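Local structure of cytochrome P450 RhF (Acinetobacter radioresistens, 6RO8) at residues 66-71 with 351-356; 71-76 with 370-375; 320-325 with 341-346. The protein probably inserts oxygen into organic substrates as a heme-thiolate monooxygenase, this chain being the P450 heme domain of a longer protein that also binds a 2Fe-2S cluster. All coordinates share one frame; numbering follows the deposited sequence.

Interactions 1 and 2 follow helix 69-77 from the surface toward the heme, and interaction 3 lies in the sheet it packs on. The first turn of the helix meets the loop 351-356, while 71-76 meets 370-375. Their centres lie about 10 Å apart, joined by Tyr-69 OH and His-354 NE2, which both bond to Glu-370. Along the chain their segments alternate, whereas both strands of interaction 3 fall between the two halves of either contact. Interaction 3, about 10 Å from interaction 2, adds two neighbouring strands of the five-stranded mixed sheet, and the Val-66 backbone of interaction 1 bonds to Phe-342 and Val-344 of segment 341-346. Helix, loop and sheet thus converge on one heme propionate.

Interaction 1: residues 66-71 with 351-356; sequences VTRYED and DELHFE
Tyr-69 and His-354 lay their rings face to face, with centroids 3.7 Å apart and planes tilted by only 14°. The nearest atoms are Tyr-69 CE2 and His-354 CE1, at 3.4 Å, and CE2 stands over the centre of the imidazole. Both residues hold CG anti to their backbone N (chi1 179° for Tyr-69), which places each CG on the side facing the other segment. Phe-355 joins them in an offset edge-to-face arrangement, its plane nearly perpendicular to the phenol and its CE2 3.8 Å from Tyr-69 CD1. This aromatic cluster fastens the start of helix 69-77 to the loop that follows helix 345-349, the irregular region called the meander in P450s. Asp-351 supplies the polar half. Its OD2 accepts the amide of Tyr-69 through the anti lone pair, at 2.6 Å and almost straight (172°), engaging an N-H of the first helical turn. OD1 meanwhile takes Leu-353 N at 3.0 Å from above the carboxylate plane, making an Asx turn, so both carboxylate oxygens are bonded. The Asp-351 carbonyl oxygen receives the amides of His-354 and Phe-355. Leu-353 in turn rests CD1 over one face of the Arg-68 guanidinium, 3.7 Å from NE; that arginine, with its chain extended from CG to NE, finds a polar partner in Arg-50 O. Tyr-69 OH and His-354 NE2 both end on Glu-370, at its carbonyl and carboxylate oxygens respectively.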
loop_
_atom_site.group_PDB
_atom_site.type_symbol
_atom_site.label_atom_id
_atom_site.label_comp_id
_atom_site.label_asym_id
_atom_site.label_seq_id
_atom_site.Cartn_x
_atom_site.Cartn_y
_atom_site.Cartn_z
ATOM N N VAL A 66 4.501 -10.462 -13.734
ATOM C CA VAL A 66 5.336 -11.430 -13.030
ATOM C C VAL A 66 4.486 -12.011 -11.907
ATOM O O VAL A 66 4.064 -11.282 -11.002
ATOM C CB VAL A 66 6.611 -10.764 -12.505
ATOM C CG1 VAL A 66 7.517 -11.761 -11.875
ATOM C CG2 VAL A 66 7.311 -10.048 -13.652
ATOM N N THR A 67 4.210 -13.317 -11.978
ATOM C CA THR A 67 3.177 -13.949 -11.164
ATOM C C THR A 67 3.701 -14.861 -10.068
ATOM O O THR A 67 2.957 -15.131 -9.122
ATOM C CB THR A 67 2.220 -14.763 -12.045
ATOM O OG1 THR A 67 2.913 -15.892 -12.588
ATOM C CG2 THR A 67 1.633 -13.894 -13.179
ATOM N N ARG A 68 4.950 -15.320 -10.146
ATOM C CA ARG A 68 5.475 -16.336 -9.241
ATOM C C ARG A 68 6.315 -15.748 -8.114
ATOM O O ARG A 68 6.938 -14.695 -8.264
ATOM C CB ARG A 68 6.319 -17.346 -10.008
ATOM C CG ARG A 68 5.478 -18.344 -10.758
ATOM C CD ARG A 68 6.320 -19.460 -11.272
ATOM N NE ARG A 68 5.465 -20.496 -11.816
ATOM C CZ ARG A 68 5.913 -21.553 -12.474
ATOM N NH1 ARG A 68 7.214 -21.695 -12.668
ATOM N NH2 ARG A 68 5.061 -22.451 -12.947
ATOM N N TYR A 69 6.373 -16.490 -7.000
ATOM C CA TYR A 69 7.047 -16.001 -5.800
ATOM C C TYR A 69 8.543 -15.794 -6.038
ATOM O O TYR A 69 9.094 -14.737 -5.710
ATOM C CB TYR A 69 6.805 -16.958 -4.628
ATOM C CG TYR A 69 7.498 -16.517 -3.348
ATOM C CD1 TYR A 69 6.866 -15.675 -2.443
ATOM C CD2 TYR A 69 8.799 -16.918 -3.065
ATOM C CE1 TYR A 69 7.497 -15.262 -1.303
ATOM C CE2 TYR A 69 9.441 -16.501 -1.923
ATOM C CZ TYR A 69 8.782 -15.684 -1.040
ATOM O OH TYR A 69 9.424 -15.269 0.107
ATOM N N GLU A 70 9.223 -16.790 -6.611
ATOM C CA GLU A 70 10.668 -16.660 -6.787
ATOM C C GLU A 70 11.024 -15.544 -7.771
ATOM O O GLU A 70 11.975 -14.791 -7.534
ATOM C CB GLU A 70 11.272 -17.988 -7.232
ATOM C CG GLU A 70 11.409 -19.035 -6.132
ATOM C CD GLU A 70 12.191 -18.552 -4.905
ATOM O OE1 GLU A 70 13.032 -17.632 -5.030
ATOM O OE2 GLU A 70 11.967 -19.106 -3.804
ATOM N N ASP A 71 10.276 -15.410 -8.874
ATOM C CA ASP A 71 10.559 -14.338 -9.829
ATOM C C ASP A 71 10.388 -12.969 -9.182
ATOM O O ASP A 71 11.266 -12.102 -9.301
ATOM C CB ASP A 71 9.647 -14.430 -11.057
ATOM C CG ASP A 71 9.771 -15.740 -11.809
ATOM O OD1 ASP A 71 10.884 -16.308 -11.859
ATOM O OD2 ASP A 71 8.736 -16.189 -12.365
ATOM N N ASP A 351 1.462 -18.294 -4.443
ATOM C CA ASP A 351 2.248 -19.224 -5.244
ATOM C C ASP A 351 2.316 -20.571 -4.530
ATOM O O ASP A 351 2.973 -20.711 -3.485
ATOM C CB ASP A 351 3.643 -18.656 -5.495
ATOM C CG ASP A 351 4.409 -19.419 -6.577
ATOM O OD1 ASP A 351 3.969 -20.525 -6.968
ATOM O OD2 ASP A 351 5.467 -18.920 -7.020
ATOM N N GLU A 352 1.628 -21.565 -5.097
ATOM C CA GLU A 352 1.631 -22.896 -4.518
ATOM C C GLU A 352 3.039 -23.453 -4.388
ATOM O O GLU A 352 3.286 -24.291 -3.515
ATOM C CB GLU A 352 0.763 -23.822 -5.361
ATOM C CG GLU A 352 0.278 -25.045 -4.623
ATOM C CD GLU A 352 -0.360 -24.716 -3.293
ATOM O OE1 GLU A 352 -1.216 -23.804 -3.246
ATOM O OE2 GLU A 352 -0.007 -25.374 -2.296
ATOM N N LEU A 353 3.976 -22.975 -5.210
ATOM C CA LEU A 353 5.358 -23.423 -5.123
ATOM C C LEU A 353 6.034 -22.977 -3.834
ATOM O O LEU A 353 7.095 -23.510 -3.498
ATOM C CB LEU A 353 6.155 -22.906 -6.323
ATOM C CG LEU A 353 5.619 -23.381 -7.672
ATOM C CD1 LEU A 353 6.205 -22.590 -8.836
ATOM C CD2 LEU A 353 5.905 -24.852 -7.827
ATOM N N HIS A 354 5.460 -22.021 -3.104
ATOM C CA HIS A 354 6.145 -21.535 -1.910
ATOM C C HIS A 354 5.302 -21.604 -0.640
ATOM O O HIS A 354 5.844 -21.676 0.467
ATOM C CB HIS A 354 6.615 -20.100 -2.122
ATOM C CG HIS A 354 7.518 -19.612 -1.043
ATOM N ND1 HIS A 354 8.881 -19.810 -1.067
ATOM C CD2 HIS A 354 7.253 -18.945 0.104
ATOM C CE1 HIS A 354 9.418 -19.273 0.013
ATOM N NE2 HIS A 354 8.451 -18.743 0.741
ATOM N N PHE A 355 3.984 -21.554 -0.791
ATOM C CA PHE A 355 3.043 -21.609 0.319
ATOM C C PHE A 355 2.121 -22.789 0.068
ATOM O O PHE A 355 1.375 -22.799 -0.923
ATOM C CB PHE A 355 2.250 -20.309 0.435
ATOM C CG PHE A 355 3.100 -19.116 0.680
ATOM C CD1 PHE A 355 3.565 -18.839 1.955
ATOM C CD2 PHE A 355 3.448 -18.266 -0.362
ATOM C CE1 PHE A 355 4.362 -17.736 2.204
ATOM C CE2 PHE A 355 4.244 -17.139 -0.127
ATOM C CZ PHE A 355 4.707 -16.877 1.167
ATOM N N GLU A 356 2.185 -23.792 0.942
ATOM C CA GLU A 356 1.309 -24.940 0.786
ATOM C C GLU A 356 -0.124 -24.523 1.080
ATOM O O GLU A 356 -0.383 -23.752 2.004
ATOM C CB GLU A 356 1.734 -26.071 1.711
ATOM C CG GLU A 356 1.009 -27.375 1.419
ATOM C CD GLU A 356 1.527 -28.551 2.235
ATOM O OE1 GLU A 356 1.153 -29.701 1.911
ATOM O OE2 GLU A 356 2.304 -28.333 3.192
#

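Interaction 2: residues 71-76 with 370-375; sequences DVKAIF and EHLTFG. With HEM (protoporphyrin IX containing Fe), chain B.
Leu-372 O receives the amide of Gly-375 at 2.9 Å, closing a type I beta turn whose two end residues meet helix 69-77. At the first end Leu-372 reaches toward the helix: chi2 of 174° sets CD1 anti to CA, and this methyl comes to 3.7 Å from Val-72 CG1, the two side chains running alongside in opposite senses. CD1 also lies near the backbone N of Lys-73. At the other end the CA of Gly-375 sits over one face of the Phe-76 ring, 4.0 Å from the centroid and close to the ring normal, in a CH-pi contact. The glycine has a positive phi (77°), and having no side chain it lets the heme propionate oxygen O2A approach to 3.4 Å from its CA. Phe-76 CE1 approaches the same oxygen obliquely, so the ring links helix, turn and cofactor. Leu-343 and Arg-322 of the adjoining sheet also touch Phe-76. Just ahead of the turn, His-371 ND1 accepts Thr-373 N at 3.0 Å, nearly in the imidazole plane, while NE2 of that ring bonds to Glu-308. Phe-374 CB points away from the helix, and CE1 comes to 3.6 Å from heme C2B; its backbone bonds to that of Cys-381, the axial ligand of the iron. Phe-374 and Gly-375 thereby open the FGxGxHxCxG heme-binding loop, a form of the P450 Cys-loop signature.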
loop_
_atom_site.group_PDB
_atom_site.type_symbol
_atom_site.label_atom_id
_atom_site.label_comp_id
_atom_site.label_asym_id
_atom_site.label_seq_id
_atom_site.Cartn_x
_atom_site.Cartn_y
_atom_site.Cartn_z
ATOM N N ASP A 71 10.276 -15.410 -8.874
ATOM C CA ASP A 71 10.559 -14.338 -9.829
ATOM C C ASP A 71 10.388 -12.969 -9.182
ATOM O O ASP A 71 11.266 -12.102 -9.301
ATOM C CB ASP A 71 9.647 -14.430 -11.057
ATOM C CG ASP A 71 9.771 -15.740 -11.809
ATOM O OD1 ASP A 71 10.884 -16.308 -11.859
ATOM O OD2 ASP A 71 8.736 -16.189 -12.365
ATOM N N VAL A 72 9.242 -12.750 -8.510
ATOM C CA VAL A 72 8.974 -11.453 -7.890
ATOM C C VAL A 72 10.058 -11.122 -6.866
ATOM O O VAL A 72 10.584 -10.003 -6.834
ATOM C CB VAL A 72 7.565 -11.437 -7.265
ATOM C CG1 VAL A 72 7.353 -10.176 -6.369
ATOM C CG2 VAL A 72 6.489 -11.545 -8.362
ATOM N N LYS A 73 10.442 -12.103 -6.046
ATOM C CA LYS A 73 11.516 -11.869 -5.092
ATOM C C LYS A 73 12.817 -11.547 -5.809
ATOM O O LYS A 73 13.537 -10.615 -5.423
ATOM C CB LYS A 73 11.686 -13.082 -4.177
ATOM C CG LYS A 73 12.547 -12.796 -2.965
ATOM C CD LYS A 73 12.244 -13.732 -1.811
ATOM C CE LYS A 73 13.426 -14.645 -1.534
ATOM N NZ LYS A 73 13.323 -15.261 -0.178
ATOM N N ALA A 74 13.130 -12.295 -6.866
ATOM C CA ALA A 74 14.390 -12.082 -7.570
ATOM C C ALA A 74 14.491 -10.652 -8.095
ATOM O O ALA A 74 15.519 -9.984 -7.926
ATOM C CB ALA A 74 14.517 -13.088 -8.703
ATOM N N ILE A 75 13.408 -10.149 -8.700
ATOM C CA ILE A 75 13.405 -8.783 -9.213
ATOM C C ILE A 75 13.543 -7.761 -8.075
ATOM O O ILE A 75 14.282 -6.769 -8.201
ATOM C CB ILE A 75 12.152 -8.568 -10.087
ATOM C CG1 ILE A 75 12.256 -9.438 -11.346
ATOM C CG2 ILE A 75 11.978 -7.106 -10.485
ATOM C CD1 ILE A 75 10.949 -10.073 -11.795
ATOM N N PHE A 76 12.866 -7.992 -6.942
ATOM C CA PHE A 76 13.028 -7.104 -5.792
ATOM C C PHE A 76 14.478 -7.056 -5.327
ATOM O O PHE A 76 14.969 -6.000 -4.906
ATOM C CB PHE A 76 12.151 -7.569 -4.638
ATOM C CG PHE A 76 10.801 -6.947 -4.601
ATOM C CD1 PHE A 76 10.656 -5.569 -4.594
ATOM C CD2 PHE A 76 9.660 -7.743 -4.533
ATOM C CE1 PHE A 76 9.388 -4.983 -4.542
ATOM C CE2 PHE A 76 8.391 -7.165 -4.468
ATOM C CZ PHE A 76 8.260 -5.784 -4.479
ATOM N N GLU A 370 7.268 -14.754 5.212
ATOM C CA GLU A 370 8.011 -14.679 3.959
ATOM C C GLU A 370 7.221 -14.014 2.826
ATOM O O GLU A 370 7.753 -13.911 1.711
ATOM C CB GLU A 370 8.449 -16.079 3.539
ATOM C CG GLU A 370 9.587 -16.636 4.382
ATOM C CD GLU A 370 9.948 -18.060 4.020
ATOM O OE1 GLU A 370 9.135 -18.747 3.361
ATOM O OE2 GLU A 370 11.055 -18.495 4.388
ATOM N N HIS A 371 5.983 -13.572 3.075
ATOM C CA HIS A 371 5.173 -12.914 2.056
ATOM C C HIS A 371 5.890 -11.663 1.526
ATOM O O HIS A 371 6.827 -11.145 2.141
ATOM C CB HIS A 371 3.800 -12.543 2.628
ATOM C CG HIS A 371 3.835 -11.391 3.593
ATOM N ND1 HIS A 371 4.069 -10.091 3.198
ATOM C CD2 HIS A 371 3.679 -11.349 4.940
ATOM C CE1 HIS A 371 4.065 -9.301 4.257
ATOM N NE2 HIS A 371 3.820 -10.038 5.326
ATOM N N LEU A 372 5.407 -11.150 0.386
ATOM C CA LEU A 372 6.062 -10.030 -0.292
ATOM C C LEU A 372 5.219 -8.756 -0.313
ATOM O O LEU A 372 5.522 -7.845 -1.081
ATOM C CB LEU A 372 6.456 -10.425 -1.721
ATOM C CG LEU A 372 7.400 -11.626 -1.757
ATOM C CD1 LEU A 372 7.682 -12.101 -3.170
ATOM C CD2 LEU A 372 8.687 -11.259 -1.058
ATOM N N THR A 373 4.174 -8.669 0.517
ATOM C CA THR A 373 3.326 -7.477 0.553
ATOM C C THR A 373 4.128 -6.242 0.955
ATOM O O THR A 373 3.797 -5.127 0.536
ATOM C CB THR A 373 2.134 -7.713 1.514
ATOM O OG1 THR A 373 1.426 -8.898 1.144
ATOM C CG2 THR A 373 1.136 -6.582 1.520
ATOM N N PHE A 374 5.198 -6.409 1.729
ATOM C CA PHE A 374 6.028 -5.262 2.112
ATOM C C PHE A 374 7.217 -5.059 1.185
ATOM O O PHE A 374 8.075 -4.203 1.471
ATOM C CB PHE A 374 6.545 -5.404 3.555
ATOM C CG PHE A 374 5.480 -5.243 4.608
ATOM C CD1 PHE A 374 4.663 -4.126 4.626
ATOM C CD2 PHE A 374 5.295 -6.222 5.581
ATOM C CE1 PHE A 374 3.679 -3.989 5.600
ATOM C CE2 PHE A 374 4.319 -6.099 6.556
ATOM C CZ PHE A 374 3.509 -4.981 6.570
ATOM N N GLY A 375 7.284 -5.826 0.094
ATOM C CA GLY A 375 8.470 -5.885 -0.724
ATOM C C GLY A 375 9.559 -6.736 -0.097
ATOM O O GLY A 375 9.358 -7.472 0.872
HETATM C CHA HEM B . 7.964 0.896 0.890
HETATM C CHB HEM B . 3.826 -1.613 1.412
HETATM C CHC HEM B . 2.651 0.962 5.383
HETATM C CHD HEM B . 6.547 3.739 4.538
HETATM C C1A HEM B . 6.945 -0.003 0.661
HETATM C C2A HEM B . 6.839 -0.948 -0.437
HETATM C C3A HEM B . 5.709 -1.631 -0.293
HETATM C C4A HEM B . 5.030 -1.154 0.900
HETATM C CMA HEM B . 5.222 -2.739 -1.250
HETATM C CAA HEM B . 7.865 -1.148 -1.575
HETATM C CBA HEM B . 8.720 -2.341 -1.196
HETATM C CGA HEM B . 9.817 -2.577 -2.199
HETATM O O1A HEM B . 9.892 -1.834 -3.207
HETATM O O2A HEM B . 10.615 -3.517 -1.974
HETATM C C1B HEM B . 3.202 -1.203 2.567
HETATM C C2B HEM B . 2.064 -1.853 3.187
HETATM C C3B HEM B . 1.726 -1.131 4.282
HETATM C C4B HEM B . 2.647 -0.008 4.390
HETATM C CMB HEM B . 1.405 -3.142 2.626
HETATM C CAB HEM B . 0.611 -1.376 5.327
HETATM C CBB HEM B . -0.114 -2.490 5.435
HETATM C C1C HEM B . 3.604 1.949 5.508
HETATM C C2C HEM B . 3.670 2.996 6.513
HETATM C C3C HEM B . 4.764 3.748 6.254
HETATM C C4C HEM B . 5.413 3.205 5.094
HETATM C CMC HEM B . 2.643 3.160 7.655
HETATM C CAC HEM B . 5.357 4.994 6.969
HETATM C CBC HEM B . 4.778 5.562 8.028
HETATM C C1D HEM B . 7.258 3.243 3.473
HETATM C C2D HEM B . 8.467 3.813 2.927
HETATM C C3D HEM B . 8.869 3.031 1.931
HETATM C C4D HEM B . 7.925 1.927 1.801
HETATM C CMD HEM B . 9.177 5.100 3.399
HETATM C CAD HEM B . 10.117 3.305 1.062
HETATM C CBD HEM B . 11.379 2.699 1.659
HETATM C CGD HEM B . 12.432 2.590 0.578
HETATM O O1D HEM B . 12.150 2.999 -0.567
HETATM O O2D HEM B . 13.551 2.086 0.844
HETATM N NA HEM B . 5.817 -0.150 1.442
HETATM N NB HEM B . 3.527 -0.087 3.325
HETATM N NC HEM B . 4.686 2.118 4.663
HETATM N ND HEM B . 6.958 2.090 2.764
HETATM FE FE HEM B . 5.239 1.007 3.081
HETATM O O HOH W 1 4.235 2.459 1.603
#

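Interaction 3: residues 320-325 with 341-346; sequences WRRQVT and LFLVSA. With HEM (protoporphyrin IX containing Fe), chain B; HIS (histidine), chain C.
The Phe-342 ring and the Arg-321 side chain lie side by side and point the same way, ring and guanidinium planes 19° apart; Arg-321 CG approaches CE1 of the ring obliquely, at 3.3 Å. Beyond the ring, Arg-321 NH1 bonds to Glu-89 O and Tyr-63 OH. On the other face of the sheet the Trp-320 indole has heme methyl CMA over one face, while its CH2 meets CB of the bound histidine obliquely. Heme propionate O1A lies at the edge of the Arg-322 guanidinium, in plane; NH2 donates to it at 2.9 Å, nearly straight (165°). NH1 turns back to Arg-321 O at 3.0 Å, so two bonds fix the rotation of the group. A bend at chi2 (-56°) swings CD of Arg-322 aside, and its CG packs 3.9 Å from Leu-343 CD1. Val-324 CG2 touches Leu-341 CD1 at 3.8 Å. Beneath them the strands are antiparallel: Trp-320 with Leu-343 and Arg-322 with Leu-341 are hydrogen-bonded pairs, and Arg-321 with Phe-342 is the non-hydrogen-bonded pair between. Helix 69-77 covers Arg-322 and Leu-343. A sheet strand that delivers an arginine to a propionate, following the helix with the ExxR motif, is a hallmark of the P450 heme pocket.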
loop_
_atom_site.group_PDB
_atom_site.type_symbol
_atom_site.label_atom_id
_atom_site.label_comp_id
_atom_site.label_asym_id
_atom_site.label_seq_id
_atom_site.Cartn_x
_atom_site.Cartn_y
_atom_site.Cartn_z
ATOM N N TRP A 320 3.276 -4.207 -7.350
ATOM C CA TRP A 320 4.212 -3.095 -7.366
ATOM C C TRP A 320 5.003 -3.148 -8.678
ATOM O O TRP A 320 4.878 -4.093 -9.467
ATOM C CB TRP A 320 5.122 -3.143 -6.125
ATOM C CG TRP A 320 5.520 -1.796 -5.604
ATOM C CD1 TRP A 320 6.800 -1.334 -5.427
ATOM C CD2 TRP A 320 4.650 -0.729 -5.189
ATOM N NE1 TRP A 320 6.780 -0.042 -4.940
ATOM C CE2 TRP A 320 5.477 0.353 -4.784
ATOM C CE3 TRP A 320 3.257 -0.572 -5.136
ATOM C CZ2 TRP A 320 4.957 1.563 -4.313
ATOM C CZ3 TRP A 320 2.742 0.645 -4.688
ATOM C CH2 TRP A 320 3.595 1.691 -4.272
ATOM N N ARG A 321 5.813 -2.126 -8.942
ATOM C CA ARG A 321 6.347 -1.942 -10.286
ATOM C C ARG A 321 7.862 -1.753 -10.289
ATOM O O ARG A 321 8.462 -1.228 -9.334
ATOM C CB ARG A 321 5.687 -0.754 -10.969
ATOM C CG ARG A 321 4.198 -0.930 -11.222
ATOM C CD ARG A 321 3.644 0.304 -11.919
ATOM N NE ARG A 321 3.478 1.412 -10.991
ATOM C CZ ARG A 321 3.210 2.666 -11.341
ATOM N NH1 ARG A 321 3.091 3.009 -12.644
ATOM N NH2 ARG A 321 3.067 3.576 -10.377
ATOM N N ARG A 322 8.477 -2.191 -11.384
ATOM C CA ARG A 322 9.899 -2.005 -11.608
ATOM C C ARG A 322 10.102 -1.595 -13.056
ATOM O O ARG A 322 9.256 -1.857 -13.917
ATOM C CB ARG A 322 10.704 -3.285 -11.296
ATOM C CG ARG A 322 10.878 -3.568 -9.822
ATOM C CD ARG A 322 11.517 -2.380 -9.139
ATOM N NE ARG A 322 11.881 -2.659 -7.750
ATOM C CZ ARG A 322 11.225 -2.191 -6.690
ATOM N NH1 ARG A 322 10.156 -1.426 -6.858
ATOM N NH2 ARG A 322 11.647 -2.478 -5.468
ATOM N N GLN A 323 11.228 -0.942 -13.327
ATOM C CA GLN A 323 11.629 -0.626 -14.692
ATOM C C GLN A 323 13.007 -1.198 -14.951
ATOM O O GLN A 323 13.883 -1.134 -14.088
ATOM C CB GLN A 323 11.649 0.871 -14.974
ATOM C CG GLN A 323 11.582 1.149 -16.467
ATOM C CD GLN A 323 11.392 2.605 -16.807
ATOM O OE1 GLN A 323 10.349 3.191 -16.525
ATOM N NE2 GLN A 323 12.400 3.198 -17.434
ATOM N N VAL A 324 13.186 -1.757 -16.132
ATOM C CA VAL A 324 14.420 -2.443 -16.497
ATOM C C VAL A 324 15.407 -1.427 -17.075
ATOM O O VAL A 324 15.059 -0.620 -17.953
ATOM C CB VAL A 324 14.121 -3.585 -17.484
ATOM C CG1 VAL A 324 15.395 -4.263 -17.961
ATOM C CG2 VAL A 324 13.168 -4.592 -16.830
ATOM N N THR A 325 16.642 -1.459 -16.566
ATOM C CA THR A 325 17.667 -0.476 -16.894
ATOM C C THR A 325 18.725 -0.997 -17.859
ATOM O O THR A 325 19.337 -0.200 -18.577
ATOM C CB THR A 325 18.355 0.001 -15.612
ATOM O OG1 THR A 325 18.824 -1.143 -14.886
ATOM C CG2 THR A 325 17.377 0.788 -14.735
ATOM N N LEU A 341 7.720 -3.549 -15.542
ATOM C CA LEU A 341 7.308 -4.807 -14.930
ATOM C C LEU A 341 6.290 -4.550 -13.826
ATOM O O LEU A 341 6.483 -3.660 -12.983
ATOM C CB LEU A 341 8.515 -5.545 -14.346
ATOM C CG LEU A 341 9.812 -5.556 -15.168
ATOM C CD1 LEU A 341 10.850 -6.442 -14.479
ATOM C CD2 LEU A 341 9.544 -6.068 -16.557
ATOM N N PHE A 342 5.217 -5.339 -13.823
ATOM C CA PHE A 342 4.327 -5.462 -12.668
ATOM C C PHE A 342 4.752 -6.675 -11.859
ATOM O O PHE A 342 4.732 -7.804 -12.363
ATOM C CB PHE A 342 2.865 -5.596 -13.093
ATOM C CG PHE A 342 2.112 -4.311 -13.030
ATOM C CD1 PHE A 342 1.979 -3.641 -11.823
ATOM C CD2 PHE A 342 1.574 -3.752 -14.169
ATOM C CE1 PHE A 342 1.301 -2.436 -11.760
ATOM C CE2 PHE A 342 0.906 -2.549 -14.120
ATOM C CZ PHE A 342 0.769 -1.887 -12.916
ATOM N N LEU A 343 5.174 -6.440 -10.628
ATOM C CA LEU A 343 5.468 -7.519 -9.685
ATOM C C LEU A 343 4.187 -7.788 -8.910
ATOM O O LEU A 343 3.873 -7.056 -7.967
ATOM C CB LEU A 343 6.594 -7.114 -8.738
ATOM C CG LEU A 343 8.047 -7.142 -9.225
ATOM C CD1 LEU A 343 8.259 -6.329 -10.489
ATOM C CD2 LEU A 343 8.995 -6.689 -8.107
ATOM N N VAL A 344 3.427 -8.822 -9.282
ATOM C CA VAL A 344 2.094 -9.017 -8.688
ATOM C C VAL A 344 2.265 -9.801 -7.388
ATOM O O VAL A 344 2.140 -11.025 -7.348
ATOM C CB VAL A 344 1.120 -9.684 -9.648
ATOM C CG1 VAL A 344 -0.261 -9.737 -9.005
ATOM C CG2 VAL A 344 1.055 -8.907 -10.908
ATOM N N SER A 345 2.509 -9.062 -6.298
ATOM C CA SER A 345 2.821 -9.691 -5.017
ATOM C C SER A 345 1.646 -10.488 -4.446
ATOM O O SER A 345 1.867 -11.494 -3.764
ATOM C CB SER A 345 3.283 -8.639 -4.016
ATOM O OG SER A 345 2.526 -7.464 -4.156
ATOM N N ALA A 346 0.403 -10.061 -4.690
ATOM C CA ALA A 346 -0.734 -10.918 -4.361
ATOM C C ALA A 346 -0.586 -12.294 -5.001
ATOM O O ALA A 346 -0.863 -13.317 -4.368
ATOM C CB ALA A 346 -2.039 -10.265 -4.816
HETATM C CHA HEM B . 7.964 0.896 0.890
HETATM C CHB HEM B . 3.826 -1.613 1.412
HETATM C CHC HEM B . 2.651 0.962 5.383
HETATM C CHD HEM B . 6.547 3.739 4.538
HETATM C C1A HEM B . 6.945 -0.003 0.661
HETATM C C2A HEM B . 6.839 -0.948 -0.437
HETATM C C3A HEM B . 5.709 -1.631 -0.293
HETATM C C4A HEM B . 5.030 -1.154 0.900
HETATM C CMA HEM B . 5.222 -2.739 -1.250
HETATM C CAA HEM B . 7.865 -1.148 -1.575
HETATM C CBA HEM B . 8.720 -2.341 -1.196
HETATM C CGA HEM B . 9.817 -2.577 -2.199
HETATM O O1A HEM B . 9.892 -1.834 -3.207
HETATM O O2A HEM B . 10.615 -3.517 -1.974
HETATM C C1B HEM B . 3.202 -1.203 2.567
HETATM C C2B HEM B . 2.064 -1.853 3.187
HETATM C C3B HEM B . 1.726 -1.131 4.282
HETATM C C4B HEM B . 2.647 -0.008 4.390
HETATM C CMB HEM B . 1.405 -3.142 2.626
HETATM C CAB HEM B . 0.611 -1.376 5.327
HETATM C CBB HEM B . -0.114 -2.490 5.435
HETATM C C1C HEM B . 3.604 1.949 5.508
HETATM C C2C HEM B . 3.670 2.996 6.513
HETATM C C3C HEM B . 4.764 3.748 6.254
HETATM C C4C HEM B . 5.413 3.205 5.094
HETATM C CMC HEM B . 2.643 3.160 7.655
HETATM C CAC HEM B . 5.357 4.994 6.969
HETATM C CBC HEM B . 4.778 5.562 8.028
HETATM C C1D HEM B . 7.258 3.243 3.473
HETATM C C2D HEM B . 8.467 3.813 2.927
HETATM C C3D HEM B . 8.869 3.031 1.931
HETATM C C4D HEM B . 7.925 1.927 1.801
HETATM C CMD HEM B . 9.177 5.100 3.399
HETATM C CAD HEM B . 10.117 3.305 1.062
HETATM C CBD HEM B . 11.379 2.699 1.659
HETATM C CGD HEM B . 12.432 2.590 0.578
HETATM O O1D HEM B . 12.150 2.999 -0.567
HETATM O O2D HEM B . 13.551 2.086 0.844
HETATM N NA HEM B . 5.817 -0.150 1.442
HETATM N NB HEM B . 3.527 -0.087 3.325
HETATM N NC HEM B . 4.686 2.118 4.663
HETATM N ND HEM B . 6.958 2.090 2.764
HETATM FE FE HEM B . 5.239 1.007 3.081
HETATM N N HIS C . 2.049 4.229 -1.454
HETATM C CA HIS C . 2.396 2.874 -1.042
HETATM C C HIS C . 1.968 2.606 0.398
HETATM O O HIS C . 2.292 1.545 0.948
HETATM C CB HIS C . 3.899 2.635 -1.197
HETATM C CG HIS C . 4.741 3.800 -0.782
HETATM N ND1 HIS C . 5.789 3.682 0.108
HETATM C CD2 HIS C . 4.691 5.107 -1.132
HETATM C CE1 HIS C . 6.348 4.866 0.286
HETATM N NE2 HIS C . 5.701 5.748 -0.455
HETATM O OXT HIS C . 1.304 3.435 1.023
HETATM O O HOH W 1 4.235 2.459 1.603
#